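Local structure of cyanophage-like gp41-1 intein (Metagenome, 6QAZ) at residues N36-V41 / I111-N116; V11-G16 / D27-N32. The protein is a naturally split intein of the gp41-1 type, which probably excises itself by protein splicing while joining its flanking polypeptides through a new peptide bond. All blocks are in the same frame, centred on the assembly; numbering follows the deposited sequence. Where two conformers were deposited one is given.

Interaction 1 of 2, residues N36-V41 / I111-N116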
loop_
_atom_site.group_PDB
_atom_site.type_symbol
_atom_site.label_atom_id
_atom_site.label_comp_id
_atom_site.label_asym_id
_atom_site.label_seq_id
_atom_site.Cartn_x
_atom_site.Cartn_y
_atom_site.Cartn_z
ATOM N N ASN A 36 -3.369 2.558 13.124
ATOM C CA ASN A 36 -3.108 3.970 12.901
ATOM C C ASN A 36 -4.387 4.686 12.481
ATOM O O ASN A 36 -5.196 4.118 11.718
ATOM C CB ASN A 36 -2.002 4.164 11.870
ATOM C CG ASN A 36 -0.662 3.686 12.352
ATOM O OD1 ASN A 36 -0.341 3.818 13.554
ATOM N ND2 ASN A 36 0.156 3.128 11.473
ATOM N N GLU A 37 -4.608 5.902 12.971
ATOM C CA GLU A 37 -5.798 6.678 12.605
ATOM C C GLU A 37 -5.617 7.259 11.214
ATOM O O GLU A 37 -4.571 7.814 10.895
ATOM C CB GLU A 37 -5.985 7.854 13.580
ATOM C CG GLU A 37 -7.219 8.671 13.242
ATOM C CD GLU A 37 -7.485 9.964 13.958
ATOM O OE1 GLU A 37 -8.656 10.455 13.792
ATOM O OE2 GLU A 37 -6.535 10.508 14.619
ATOM N N VAL A 38 -6.683 7.219 10.429
ATOM C CA VAL A 38 -6.712 7.897 9.132
ATOM C C VAL A 38 -6.944 9.401 9.386
ATOM O O VAL A 38 -8.004 9.794 9.893
ATOM C CB VAL A 38 -7.787 7.318 8.230
ATOM C CG1 VAL A 38 -7.830 8.057 6.901
ATOM C CG2 VAL A 38 -7.549 5.824 8.004
ATOM N N LEU A 39 -5.935 10.192 9.084
ATOM C CA LEU A 39 -5.927 11.631 9.322
ATOM C C LEU A 39 -6.409 12.408 8.109
ATOM O O LEU A 39 -6.935 13.512 8.256
ATOM C CB LEU A 39 -4.515 12.088 9.684
ATOM C CG LEU A 39 -3.907 11.440 10.914
ATOM C CD1 LEU A 39 -2.526 11.946 11.166
ATOM C CD2 LEU A 39 -4.788 11.653 12.113
ATOM N N ASN A 40 -6.200 11.867 6.907
ATOM C CA ASN A 40 -6.594 12.550 5.656
ATOM C C ASN A 40 -6.982 11.504 4.648
ATOM O O ASN A 40 -6.356 10.445 4.562
ATOM C CB ASN A 40 -5.464 13.366 5.034
ATOM C CG ASN A 40 -4.853 14.379 5.952
ATOM O OD1 ASN A 40 -4.038 14.021 6.814
ATOM N ND2 ASN A 40 -5.264 15.615 5.768
ATOM N N VAL A 41 -7.977 11.850 3.856
ATOM C CA VAL A 41 -8.285 11.141 2.600
ATOM C C VAL A 41 -8.127 12.193 1.515
ATOM O O VAL A 41 -8.945 13.118 1.412
ATOM C CB VAL A 41 -9.643 10.461 2.603
ATOM C CG1 VAL A 41 -9.882 9.774 1.281
ATOM C CG2 VAL A 41 -9.778 9.505 3.765
ATOM N N ILE A 111 -4.392 8.109 1.193
ATOM C CA ILE A 111 -4.742 8.466 2.563
ATOM C C ILE A 111 -3.477 8.763 3.357
ATOM O O ILE A 111 -2.399 8.329 2.991
ATOM C CB ILE A 111 -5.583 7.365 3.243
ATOM C CG1 ILE A 111 -4.781 6.109 3.591
ATOM C CG2 ILE A 111 -6.798 7.013 2.405
ATOM C CD1 ILE A 111 -5.575 5.046 4.328
ATOM N N GLU A 112 -3.632 9.469 4.449
ATOM C CA GLU A 112 -2.573 9.704 5.435
ATOM C C GLU A 112 -2.999 9.072 6.748
ATOM O O GLU A 112 -4.154 9.297 7.179
ATOM C CB GLU A 112 -2.373 11.198 5.666
ATOM C CG GLU A 112 -1.253 11.498 6.610
ATOM C CD GLU A 112 0.088 11.199 6.013
ATOM O OE1 GLU A 112 0.255 11.116 4.760
ATOM O OE2 GLU A 112 1.042 11.092 6.886
ATOM N N VAL A 113 -2.105 8.335 7.388
ATOM C CA VAL A 113 -2.399 7.724 8.674
ATOM C C VAL A 113 -1.379 8.200 9.708
ATOM O O VAL A 113 -0.310 8.707 9.372
ATOM C CB VAL A 113 -2.496 6.188 8.603
ATOM C CG1 VAL A 113 -3.401 5.764 7.438
ATOM C CG2 VAL A 113 -1.138 5.511 8.497
ATOM N N SER A 114 -1.731 8.008 10.975
ATOM C CA SER A 114 -0.913 8.435 12.101
ATOM C C SER A 114 0.252 7.477 12.340
ATOM O O SER A 114 0.504 6.529 11.588
ATOM C CB SER A 114 -1.780 8.602 13.323
ATOM O OG SER A 114 -2.279 7.349 13.815
ATOM N N GLY A 115 0.958 7.718 13.442
ATOM C CA GLY A 115 1.953 6.760 13.896
ATOM C C GLY A 115 3.101 6.651 12.920
ATOM O O GLY A 115 3.618 7.661 12.401
ATOM N N ASN A 116 3.453 5.411 12.606
ATOM C CA ASN A 116 4.541 5.129 11.662
ATOM C C ASN A 116 4.142 5.309 10.205
ATOM O O ASN A 116 4.981 5.051 9.335
ATOM C CB ASN A 116 5.108 3.736 11.913
ATOM C CG ASN A 116 4.173 2.599 11.560
ATOM O OD1 ASN A 116 3.042 2.796 11.105
ATOM N ND2 ASN A 116 4.647 1.394 11.798
HETATM O O HOH W 1 -1.042 5.606 15.574
HETATM O O HOH W 2 2.235 3.261 14.286
#

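Interaction 2 of 2, residues V11-G16 / D27-N32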
loop_
_atom_site.group_PDB
_atom_site.type_symbol
_atom_site.label_atom_id
_atom_site.label_comp_id
_atom_site.label_asym_id
_atom_site.label_seq_id
_atom_site.Cartn_x
_atom_site.Cartn_y
_atom_site.Cartn_z
ATOM N N VAL A 11 -7.859 -2.929 3.369
ATOM C CA VAL A 11 -7.150 -2.587 4.619
ATOM C C VAL A 11 -7.985 -3.140 5.768
ATOM O O VAL A 11 -9.194 -3.344 5.648
ATOM C CB VAL A 11 -6.933 -1.073 4.733
ATOM C CG1 VAL A 11 -6.065 -0.584 3.596
ATOM C CG2 VAL A 11 -8.234 -0.301 4.801
ATOM N N GLN A 12 -7.331 -3.390 6.888
ATOM C CA GLN A 12 -7.959 -4.015 8.052
ATOM C C GLN A 12 -8.330 -2.940 9.079
ATOM O O GLN A 12 -7.430 -2.268 9.594
ATOM C CB GLN A 12 -6.963 -5.020 8.599
ATOM C CG GLN A 12 -7.600 -5.973 9.569
ATOM C CD GLN A 12 -6.700 -7.124 9.922
ATOM O OE1 GLN A 12 -5.739 -7.473 9.239
ATOM N NE2 GLN A 12 -7.032 -7.736 11.023
ATOM N N THR A 13 -9.610 -2.804 9.368
ATOM C CA THR A 13 -10.086 -1.918 10.438
ATOM C C THR A 13 -10.491 -2.790 11.600
ATOM O O THR A 13 -10.725 -3.997 11.444
ATOM C CB THR A 13 -11.224 -1.014 9.979
ATOM O OG1 THR A 13 -12.444 -1.761 9.951
ATOM C CG2 THR A 13 -10.941 -0.339 8.666
ATOM N N PRO A 14 -10.777 -2.199 12.768
ATOM C CA PRO A 14 -11.340 -2.997 13.858
ATOM C C PRO A 14 -12.708 -3.599 13.523
ATOM O O PRO A 14 -13.144 -4.476 14.240
ATOM C CB PRO A 14 -11.366 -2.019 15.040
ATOM C CG PRO A 14 -10.267 -1.011 14.704
ATOM C CD PRO A 14 -10.421 -0.825 13.212
ATOM N N GLN A 15 -13.420 -3.015 12.567
ATOM C CA GLN A 15 -14.755 -3.490 12.137
ATOM C C GLN A 15 -14.641 -4.470 10.953
ATOM O O GLN A 15 -15.707 -4.928 10.496
ATOM C CB GLN A 15 -15.607 -2.278 11.774
ATOM C CG GLN A 15 -15.842 -1.317 12.943
ATOM C CD GLN A 15 -14.699 -0.367 13.250
ATOM O OE1 GLN A 15 -13.908 0.038 12.386
ATOM N NE2 GLN A 15 -14.618 0.007 14.524
ATOM N N GLY A 16 -13.439 -4.868 10.529
ATOM C CA GLY A 16 -13.232 -5.825 9.432
ATOM C C GLY A 16 -12.500 -5.189 8.293
ATOM O O GLY A 16 -12.053 -4.041 8.351
ATOM N N ASP A 27 -11.241 6.579 10.618
ATOM C CA ASP A 27 -11.069 5.115 10.606
ATOM C C ASP A 27 -9.707 4.764 11.199
ATOM O O ASP A 27 -8.790 5.581 11.249
ATOM C CB ASP A 27 -11.132 4.526 9.198
ATOM C CG ASP A 27 -12.487 4.055 8.679
ATOM O OD1 ASP A 27 -13.151 3.260 9.359
ATOM O OD2 ASP A 27 -12.884 4.523 7.578
ATOM N N LEU A 28 -9.592 3.528 11.637
ATOM C CA LEU A 28 -8.348 2.943 12.150
ATOM C C LEU A 28 -7.929 1.801 11.224
ATOM O O LEU A 28 -8.788 0.965 10.905
ATOM C CB LEU A 28 -8.593 2.437 13.568
ATOM C CG LEU A 28 -8.692 3.525 14.642
ATOM C CD1 LEU A 28 -9.322 2.979 15.891
ATOM C CD2 LEU A 28 -7.328 4.135 14.949
ATOM N N VAL A 29 -6.663 1.783 10.813
ATOM C CA VAL A 29 -6.157 0.745 9.894
ATOM C C VAL A 29 -4.965 0.054 10.505
ATOM O O VAL A 29 -4.071 0.700 11.084
ATOM C CB VAL A 29 -5.859 1.309 8.504
ATOM C CG1 VAL A 29 -7.147 1.720 7.809
ATOM C CG2 VAL A 29 -4.842 2.428 8.507
ATOM N N LEU A 30 -4.913 -1.261 10.349
ATOM C CA LEU A 30 -3.889 -2.068 11.022
ATOM C C LEU A 30 -2.549 -1.925 10.318
ATOM O O LEU A 30 -2.464 -2.048 9.092
ATOM C CB LEU A 30 -4.311 -3.534 11.026
ATOM C CG LEU A 30 -3.369 -4.462 11.780
ATOM C CD1 LEU A 30 -3.335 -4.158 13.268
ATOM C CD2 LEU A 30 -3.759 -5.906 11.544
ATOM N N SER A 31 -1.520 -1.710 11.122
ATOM C CA SER A 31 -0.116 -1.696 10.723
ATOM C C SER A 31 0.640 -2.788 11.466
ATOM O O SER A 31 0.049 -3.559 12.231
ATOM C CB SER A 31 0.476 -0.336 11.022
ATOM O OG SER A 31 0.846 -0.233 12.370
ATOM N N ASN A 32 1.944 -2.792 11.298
ATOM C CA ASN A 32 2.824 -3.699 12.074
ATOM C C ASN A 32 2.900 -3.312 13.545
ATOM O O ASN A 32 3.363 -4.139 14.324
ATOM C CB ASN A 32 4.224 -3.741 11.449
ATOM C CG ASN A 32 4.878 -2.391 11.340
ATOM O OD1 ASN A 32 4.260 -1.421 10.929
ATOM N ND2 ASN A 32 6.133 -2.327 11.703
HETATM O O HOH W 3 -4.662 -2.403 7.260
HETATM O O HOH W 4 -12.278 2.134 11.641
#

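Interaction 1 of 2, residues N36-V41 / I111-N116
Asn36 meets Val113 to Asn116 with its side chain, atom by atom. CB rests on Val113 CG2 at 3.7 Å. Chi1 of -67° sets CG anti to the carbonyl carbon, and Asn36 CG lies 3.2 Å from Ser114 O, a carbon-to-oxygen contact without a hydrogen bond. At the tip the two amide atoms part: ND2 donates to Asn116 OD1 over 2.9 Å in a bent bond (139° at the hydrogen), the two amide planes turned 72° apart, and also to the backbone O of Leu118. OD1 accepts from two waters, one bound as well to Ser114 OG, the other taking the N-H of Asn116. Ser114 OG, held between its own backbone N and carbonyl carbon, accepts from Glu37 N at 2.9 Å, while Ser114 N donates to Glu37 O, so one residue grips both polar backbone atoms of Glu37. Beyond the Val38-Val113 pair the register slips by one at a classic beta bulge: Glu112 O takes Leu39 N at 2.8 Å and Asn40 N at 3.3 Å, both from the same face of its carbonyl plane, and Glu112 N returns a bond to Asn40 O. Val38, Val113, Val41 and Ile111 share one face of the sheet, with Val38 CG2 4.2 Å from Val113 CG1; Phe119 packs against Val113 and Ile111. Asn40 and Glu112 run side by side on the other face. Val113 N also binds the side chain of Asn128, and Val113 O that of His117; inteins typically end in an asparagine whose cyclisation releases them, so the strand pair probably borders the splicing centre. A bulged backbone ladder over an apolar face thus gives way to an amide-and-water network at the loop 114-116, which follows strand 93-113.

Interaction 2 of 2, residues V11-G16 / D27-N32
Leu30 and Gln12 lie side by side and point the same way. Both put CG anti to the backbone N (Leu30 chi1 -176°), and the Gln12 chain stays extended, bringing its amide alongside the leucine: in the conformer given, Gln12 OE1 is 3.4 Å from Leu30 CD2, with CD and NE2 near the same methyl. The polar end of Gln12 is turned to use, since OE1 accepts a hydrogen bond from Lys90 NZ, whose side chain also touches Leu30. Between the backbones Leu30 N donates to Gln12 O over 2.8 Å, the one direct hydrogen bond between the segments, approaching nearly along the C=O axis. A water extends it by accepting from Gln12 N and donating to Leu30 O. On the buried side Val11 CG2 meets Val29 CG1 at 3.8 Å, and Phe119 packs against both valines. Thr13 turns its two branches to different tasks. With OG1 between the backbone N and the carbonyl carbon at chi1 78°, Thr13 OG1 donates to a lone pair of Gly16 O at 2.8 Å inside the type I turn from Thr13 to Gly16. Thr13 CG2 lies 3.4 Å from Leu28 O. Pro14 crosses Leu28 at about a right angle, and Pro14 CD is 3.3 Å from Leu28 O, which is buried with no hydrogen-bonding partner and is met by carbon atoms, including Thr13 CA. Beside the turn a second water donates to Gln15 OE1 and Asp27 OD1 and accepts from Leu28 N; in the conformer given, Asp27 OD1 also forms a salt bridge with Lys18, while OD2 accepts from Gln24 N. With strands steeply crossed at 116°, direct pairing shrinks to one backbone bond, and side-chain carbon, CA-H...O contacts and bridging water make up most of the remaining junction between the 10-19 hairpin and strand 28-31.

In the fold
Strands 28-31 and 34-41 are antiparallel neighbours in one sheet, so interactions 1 and 2 touch through it: Val38 N probably bonds to Asp27 O, and Asn36 N to Val29 O. Both contacts are partly buried, their centres about 13 Å from the centre of the chain, and each combines an inward face with an exposed margin. Val11 and Val29 of interaction 2 and Ile111 and Val113 of interaction 1 share Phe119 of strand 118-121. Interaction 1 joins neighbouring strands of that sheet, with 69 residues between its segments, and rests on several direct hydrogen bonds. Interaction 2 brings a separate hairpin against the sheet, local in sequence and poorer in direct bonds.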